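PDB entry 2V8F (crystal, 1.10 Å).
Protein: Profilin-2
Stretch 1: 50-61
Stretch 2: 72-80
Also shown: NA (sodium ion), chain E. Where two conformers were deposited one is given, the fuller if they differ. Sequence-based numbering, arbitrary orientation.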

# COMPACT_ATOMS: atom_id res chain seq x y z
N MET A 50 -8.08 7.27 -24.89
CA MET A 50 -7.97 6.04 -25.70
C MET A 50 -8.66 4.88 -24.98
O MET A 50 -9.34 4.07 -25.60
CB MET A 50 -6.53 5.77 -26.01
CG MET A 50 -6.27 4.53 -26.83
SD MET A 50 -7.07 4.61 -28.45
CE MET A 50 -6.23 6.05 -29.13
N ILE A 51 -8.45 4.78 -23.68
CA ILE A 51 -9.09 3.72 -22.90
C ILE A 51 -10.61 3.84 -22.94
O ILE A 51 -11.28 2.81 -23.08
CB ILE A 51 -8.55 3.75 -21.44
CG1 ILE A 51 -7.05 3.41 -21.36
CG2 ILE A 51 -9.40 2.89 -20.52
CD1 ILE A 51 -6.77 1.92 -21.34
N VAL A 52 -11.17 5.02 -22.81
CA VAL A 52 -12.62 5.16 -22.64
C VAL A 52 -13.39 5.59 -23.88
O VAL A 52 -14.61 5.74 -23.81
CB VAL A 52 -12.92 6.11 -21.47
CG1 VAL A 52 -12.23 5.68 -20.18
CG2 VAL A 52 -12.57 7.56 -21.80
N GLY A 53 -12.72 5.87 -24.99
CA GLY A 53 -13.37 6.52 -26.12
C GLY A 53 -14.28 5.63 -26.93
O GLY A 53 -14.41 4.44 -26.73
N LYS A 54 -14.89 6.30 -27.90
CA LYS A 54 -15.91 5.63 -28.71
C LYS A 54 -15.32 4.57 -29.62
O LYS A 54 -15.99 3.60 -29.96
CB LYS A 54 -16.58 6.70 -29.59
CG LYS A 54 -17.78 6.24 -30.41
CD LYS A 54 -18.39 7.37 -31.23
CE LYS A 54 -19.20 6.80 -32.38
NZ LYS A 54 -19.94 7.80 -33.20
N ASP A 55 -14.09 4.78 -30.02
CA ASP A 55 -13.47 3.78 -30.88
C ASP A 55 -12.97 2.61 -30.06
O ASP A 55 -12.03 2.71 -29.26
CB ASP A 55 -12.36 4.51 -31.64
CG ASP A 55 -11.51 3.62 -32.49
OD1 ASP A 55 -11.79 2.40 -32.61
OD2 ASP A 55 -10.54 4.16 -33.03
N ARG A 56 -13.61 1.45 -30.22
CA ARG A 56 -13.30 0.25 -29.46
C ARG A 56 -12.52 -0.72 -30.35
O ARG A 56 -12.45 -1.90 -30.01
CB ARG A 56 -14.54 -0.42 -28.88
CG ARG A 56 -15.54 0.42 -28.10
CD ARG A 56 -14.94 1.28 -27.02
NE ARG A 56 -14.26 0.51 -25.98
CZ ARG A 56 -13.45 1.12 -25.11
NH1 ARG A 56 -13.23 2.43 -25.13
NH2 ARG A 56 -12.86 0.39 -24.19
N GLU A 57 -11.98 -0.22 -31.46
CA GLU A 57 -11.29 -1.07 -32.43
C GLU A 57 -9.83 -0.71 -32.62
O GLU A 57 -8.94 -1.56 -32.75
CB GLU A 57 -12.05 -1.01 -33.77
CG GLU A 57 -13.40 -1.68 -33.70
CD GLU A 57 -13.35 -3.16 -33.41
OE1 GLU A 57 -12.38 -3.81 -33.84
OE2 GLU A 57 -14.30 -3.65 -32.74
N GLY A 58 -9.52 0.58 -32.69
CA GLY A 58 -8.19 1.03 -33.02
C GLY A 58 -7.11 0.47 -32.12
O GLY A 58 -6.02 0.14 -32.62
N PHE A 59 -7.40 0.41 -30.83
CA PHE A 59 -6.35 -0.05 -29.92
C PHE A 59 -6.01 -1.51 -30.17
O PHE A 59 -4.94 -1.92 -29.70
CB PHE A 59 -6.67 0.31 -28.47
CG PHE A 59 -8.05 -0.01 -27.96
CD1 PHE A 59 -8.72 -1.20 -28.16
CD2 PHE A 59 -8.72 0.95 -27.20
CE1 PHE A 59 -9.98 -1.43 -27.63
CE2 PHE A 59 -9.96 0.73 -26.69
CZ PHE A 59 -10.63 -0.47 -26.89
N PHE A 60 -6.81 -2.28 -30.90
CA PHE A 60 -6.45 -3.67 -31.16
C PHE A 60 -5.38 -3.70 -32.24
O PHE A 60 -4.52 -4.57 -32.29
CB PHE A 60 -7.68 -4.48 -31.58
CG PHE A 60 -8.51 -4.94 -30.39
CD1 PHE A 60 -8.03 -5.91 -29.53
CD2 PHE A 60 -9.73 -4.34 -30.12
CE1 PHE A 60 -8.78 -6.34 -28.44
CE2 PHE A 60 -10.53 -4.79 -29.08
CZ PHE A 60 -10.02 -5.75 -28.21
N THR A 61 -5.47 -2.68 -33.10
CA THR A 61 -4.56 -2.57 -34.22
C THR A 61 -3.29 -1.81 -33.89
O THR A 61 -2.14 -2.01 -34.33
CB THR A 61 -5.36 -1.83 -35.36
OG1 THR A 61 -6.59 -2.52 -35.55
CG2 THR A 61 -4.47 -1.89 -36.52
N SER A 72 -0.62 -3.85 -25.15
CA SER A 72 -1.59 -4.55 -25.96
C SER A 72 -2.94 -4.67 -25.24
O SER A 72 -2.97 -4.86 -24.03
CB SER A 72 -1.09 -5.95 -26.31
OG SER A 72 0.16 -5.80 -27.00
N VAL A 73 -4.03 -4.59 -25.98
CA VAL A 73 -5.36 -4.85 -25.45
C VAL A 73 -5.71 -6.32 -25.66
O VAL A 73 -5.67 -6.85 -26.77
CB VAL A 73 -6.45 -3.96 -26.07
CG1 VAL A 73 -7.81 -4.32 -25.49
CG2 VAL A 73 -6.08 -2.52 -25.79
N ILE A 74 -5.99 -6.98 -24.57
CA ILE A 74 -6.31 -8.40 -24.57
C ILE A 74 -7.81 -8.68 -24.63
O ILE A 74 -8.14 -9.63 -25.31
CB ILE A 74 -5.69 -9.06 -23.32
CG1 ILE A 74 -4.21 -8.63 -23.23
CG2 ILE A 74 -5.84 -10.56 -23.28
CD1 ILE A 74 -3.39 -8.95 -24.45
N ARG A 75 -8.59 -7.89 -23.93
CA ARG A 75 -10.05 -8.04 -23.95
C ARG A 75 -10.64 -6.68 -23.61
O ARG A 75 -10.12 -6.03 -22.68
CB ARG A 75 -10.49 -9.09 -22.96
CG ARG A 75 -11.87 -9.70 -23.03
CD ARG A 75 -12.07 -10.92 -22.14
NE ARG A 75 -11.73 -10.66 -20.75
CZ ARG A 75 -11.94 -11.36 -19.66
NH1 ARG A 75 -12.58 -12.52 -19.79
NH2 ARG A 75 -11.54 -10.95 -18.45
N ASP A 76 -11.66 -6.30 -24.34
CA ASP A 76 -12.36 -5.06 -24.09
C ASP A 76 -13.82 -5.33 -23.71
O ASP A 76 -14.57 -5.69 -24.63
CB ASP A 76 -12.34 -4.11 -25.29
CG ASP A 76 -13.16 -2.85 -25.01
OD1 ASP A 76 -13.22 -2.49 -23.84
OD2 ASP A 76 -13.75 -2.35 -26.00
N SER A 77 -14.18 -5.17 -22.48
CA SER A 77 -15.55 -5.24 -21.98
C SER A 77 -15.92 -3.95 -21.26
O SER A 77 -16.75 -3.97 -20.34
CB SER A 77 -15.76 -6.47 -21.09
OG SER A 77 -15.54 -7.67 -21.79
N LEU A 78 -15.26 -2.85 -21.62
CA LEU A 78 -15.37 -1.64 -20.79
C LEU A 78 -16.79 -1.06 -20.73
O LEU A 78 -17.17 -0.47 -19.74
CB LEU A 78 -14.41 -0.56 -21.20
CG LEU A 78 -13.98 0.35 -20.04
CD1 LEU A 78 -13.08 -0.36 -19.07
CD2 LEU A 78 -13.33 1.62 -20.61
N TYR A 79 -17.51 -1.31 -21.83
CA TYR A 79 -18.89 -0.86 -21.96
C TYR A 79 -19.87 -2.04 -22.05
O TYR A 79 -20.92 -1.86 -22.63
CB TYR A 79 -19.08 0.09 -23.16
CG TYR A 79 -18.31 1.38 -22.90
CD1 TYR A 79 -18.86 2.34 -22.06
CD2 TYR A 79 -17.07 1.64 -23.44
CE1 TYR A 79 -18.24 3.53 -21.76
CE2 TYR A 79 -16.40 2.84 -23.15
CZ TYR A 79 -16.98 3.76 -22.31
OH TYR A 79 -16.39 4.97 -21.98
N VAL A 80 -19.52 -3.18 -21.47
CA VAL A 80 -20.34 -4.37 -21.34
C VAL A 80 -21.00 -4.30 -19.95
O VAL A 80 -20.36 -4.25 -18.91
CB VAL A 80 -19.58 -5.69 -21.49
CG1 VAL A 80 -20.45 -6.90 -21.19
CG2 VAL A 80 -19.01 -5.79 -22.93
NA NA E . -12.70 -7.86 -26.47
O HOH W 1 -13.94 -3.58 -28.42
O HOH W 2 -3.51 -4.19 -28.78
O HOH W 3 -14.99 -9.04 -25.01

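The two stretches meet through a buttressed salt bridge between Arg56 and Asp76, flanked by small apolar contacts and by a tyrosine hydroxyl that binds a carbonyl at the end of a helix. Stretch 1 contributes the end of one helix (50-52), a loop, and the start of a second helix that continues beyond Thr61; stretch 2 contributes a strand that gives way to a type I beta turn from Ser77 to Val80. As stretch 1 advances its partners move back along stretch 2, so the chains run in opposite senses: the CA atoms of Val52 and Leu78 lie 7.6 Å apart, those of Arg56 and Asp76 also 7.6 Å, and those of Phe60 and Val73 5.9 Å. No backbone-to-backbone hydrogen bond joins them; side chains and water make the connection, and 485 Å² of surface is buried in total.

Arg56 and Asp76 both direct their CA-to-CB bonds toward the opposing stretch. Their charged groups meet in a two-pronged salt bridge, with Arg56 NE donating to Asp76 OD2 at 2.9 Å and Arg56 NH2 donating to Asp76 OD1 at 2.9 Å, so that both carboxylate oxygens are engaged. The guanidinium also bonds within its own stretch: Arg56 NH1 donates to Ile51 O at 2.9 Å and to Gly53 O at 2.8 Å, and Arg56 NH2, besides its bond to the acid, donates to Ile51 O at 3.1 Å. Arg56 thereby ties the carbonyls around the helix end, where Gly53 is the first residue to leave helical geometry, to the strand. The acid is held in turn from its own side, because Leu78 N donates to Asp76 OD1 at 3.0 Å. Water 1 donates to Asp76 OD2 at 2.7 Å and to Arg56 O at 2.8 Å, adding a bridge between the stretches. A modelled sodium ion lies 2.8 Å from Asp76 N, an amide nitrogen that is not a usual ligand for a cation.

Tyr79 supplies the other direct polar link. Tyr79 OH donates to Val52 O at 2.7 Å, a short bond to a carbonyl in the last residue of the helix. Tyr79 CE2 lies over one face of the Arg56 guanidinium, 3.8 Å from Arg56 NH1. Beside it, Leu78 extends CD2 to the helix end, 4.1 Å from Ile51 CG2 and 4.2 Å from Val52 CG1, and its CB lies 3.5 Å from Arg56 NH2.

At the other end of the contact, Val73 points toward stretch 1 and uses both methyls: Val73 CG2 lies 3.8 Å from Phe59 CD1, and Val73 CG1 lies 3.7 Å from Phe60 CE1. The Phe59 ring also presents its edge to the carboxylate, with CZ 3.7 Å from Asp76 OD2, an orientation that brings the slightly positive ring rim to a negative oxygen. Water 2 completes this end, donating to Phe59 O at 2.8 Å and accepting from Val73 N at 2.9 Å.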